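Local coordinates for protein sensor histidine kinase (Clostridium perfringens, PDB 4ONX) that probably senses an extracellular signal through its Cache-type sensor domain and relays it to a cytoplasmic histidine kinase, at residues 65-68 with 69-73. Sequence-based numbering, arbitrary orientation.
Sequences IQEY and TKHFI. With ZN (zinc ion), chain O.
K70 N donates to E67 O at 2.9 Å and T69 N to Q66 O at 3.2 Å where 65-68 and 69-73 follow one another as consecutive turns of helix 63-75. These i to i+3 bonds replace much of the regular alpha-helical pattern here; the i to i+4 bond from T69 N to I65 O is weak. Q66 O also accepts T69 OG1 at 2.6 Å, in the carbonyl plane; a threonine suits this buried place because its hydroxyl can turn back onto the helix (chi1 63°) and find an acceptor there. The i, i+4 spacing puts E67 and H71 on one side of the helix, so one zinc ion can take a ligand from each. E67 OE1 lies 2.0 Å and H71 NE2 2.1 Å from the zinc ion, the carboxylate and imidazole planes standing 79° apart. The same two residues of the second subunit complete the site, while R64 of that subunit forms a salt bridge with E67 OE2. Next to the zinc pair, the edge of F72 points at the face of Y68 in an offset edge-to-face pair, and Y68 also packs on F72 of the second subunit. Metal and aromatic contacts thus join two sensor domains along this helix; the zinc would probably favour a neutral imidazole and a charged carboxylate.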
loop_
_atom_site.group_PDB
_atom_site.type_symbol
_atom_site.label_atom_id
_atom_site.label_comp_id
_atom_site.label_asym_id
_atom_site.label_seq_id
_atom_site.Cartn_x
_atom_site.Cartn_y
_atom_site.Cartn_z
ATOM N N ILE E 65 6.819 4.967 10.491
ATOM C CA ILE E 65 7.111 6.261 11.098
ATOM C C ILE E 65 7.379 7.223 9.965
ATOM O O ILE E 65 6.930 8.369 9.963
ATOM C CB ILE E 65 8.376 6.242 11.967
ATOM C CG1 ILE E 65 8.256 5.237 13.111
ATOM C CG2 ILE E 65 8.649 7.634 12.520
ATOM C CD1 ILE E 65 7.172 5.556 14.106
ATOM N N GLN E 66 8.140 6.741 9.000
ATOM C CA GLN E 66 8.491 7.534 7.853
ATOM C C GLN E 66 7.174 8.048 7.252
ATOM O O GLN E 66 6.978 9.253 7.071
ATOM C CB GLN E 66 9.274 6.666 6.864
ATOM C CG GLN E 66 10.303 7.402 6.023
ATOM C CD GLN E 66 9.712 8.404 5.074
ATOM O OE1 GLN E 66 8.548 8.306 4.690
ATOM N NE2 GLN E 66 10.527 9.358 4.653
ATOM N N GLU E 67 6.248 7.127 7.014
ATOM C CA GLU E 67 4.946 7.470 6.443
ATOM C C GLU E 67 4.169 8.439 7.347
ATOM O O GLU E 67 3.475 9.340 6.859
ATOM C CB GLU E 67 4.143 6.188 6.179
ATOM C CG GLU E 67 2.885 6.359 5.328
ATOM C CD GLU E 67 1.720 6.999 6.057
ATOM O OE1 GLU E 67 1.723 7.005 7.298
ATOM O OE2 GLU E 67 0.787 7.473 5.383
ATOM N N TYR E 68 4.283 8.255 8.660
ATOM C CA TYR E 68 3.584 9.114 9.613
ATOM C C TYR E 68 3.834 10.599 9.365
ATOM O O TYR E 68 2.924 11.417 9.500
ATOM C CB TYR E 68 3.987 8.754 11.048
ATOM C CG TYR E 68 3.379 9.668 12.093
ATOM C CD1 TYR E 68 2.111 9.440 12.572
ATOM C CD2 TYR E 68 4.083 10.748 12.598
ATOM C CE1 TYR E 68 1.552 10.259 13.527
ATOM C CE2 TYR E 68 3.535 11.576 13.555
ATOM C CZ TYR E 68 2.260 11.324 14.014
ATOM O OH TYR E 68 1.675 12.130 14.968
ATOM N N THR E 69 5.065 10.938 9.008
ATOM C CA THR E 69 5.429 12.329 8.781
ATOM C C THR E 69 4.786 12.918 7.529
ATOM O O THR E 69 4.657 14.137 7.402
ATOM C CB THR E 69 6.951 12.504 8.618
ATOM O OG1 THR E 69 7.395 11.796 7.456
ATOM C CG2 THR E 69 7.700 12.012 9.851
ATOM N N LYS E 70 4.377 12.056 6.610
ATOM C CA LYS E 70 3.794 12.496 5.347
ATOM C C LYS E 70 2.466 13.248 5.539
ATOM O O LYS E 70 2.151 14.159 4.781
ATOM C CB LYS E 70 3.634 11.281 4.422
ATOM C CG LYS E 70 3.281 11.570 2.967
ATOM C CD LYS E 70 3.398 10.286 2.145
ATOM C CE LYS E 70 2.980 10.453 0.662
ATOM N NZ LYS E 70 1.503 10.372 0.440
ATOM N N HIS E 71 1.711 12.894 6.575
ATOM C CA HIS E 71 0.424 13.544 6.831
ATOM C C HIS E 71 0.517 15.042 7.033
ATOM O O HIS E 71 -0.404 15.787 6.681
ATOM C CB HIS E 71 -0.216 12.970 8.086
ATOM C CG HIS E 71 -0.528 11.528 7.980
ATOM N ND1 HIS E 71 -1.714 11.067 7.460
ATOM C CD2 HIS E 71 0.197 10.436 8.306
ATOM C CE1 HIS E 71 -1.709 9.745 7.478
ATOM N NE2 HIS E 71 -0.562 9.344 7.990
ATOM N N PHE E 72 1.617 15.477 7.628
ATOM C CA PHE E 72 1.775 16.877 7.959
ATOM C C PHE E 72 2.001 17.728 6.727
ATOM O O PHE E 72 1.468 18.833 6.625
ATOM C CB PHE E 72 2.850 17.028 9.026
ATOM C CG PHE E 72 2.511 16.307 10.284
ATOM C CD1 PHE E 72 1.711 16.903 11.231
ATOM C CD2 PHE E 72 2.927 14.996 10.484
ATOM C CE1 PHE E 72 1.349 16.222 12.378
ATOM C CE2 PHE E 72 2.574 14.313 11.631
ATOM C CZ PHE E 72 1.777 14.927 12.581
ATOM N N ILE E 73 2.754 17.200 5.781
ATOM C CA ILE E 73 2.975 17.911 4.535
ATOM C C ILE E 73 1.639 18.033 3.793
ATOM O O ILE E 73 1.209 19.125 3.446
ATOM C CB ILE E 73 3.947 17.157 3.622
ATOM C CG1 ILE E 73 5.290 16.927 4.315
ATOM C CG2 ILE E 73 4.141 17.919 2.331
ATOM C CD1 ILE E 73 6.035 18.186 4.697
HETATM ZN ZN ZN O . -0.218 7.257 7.908
#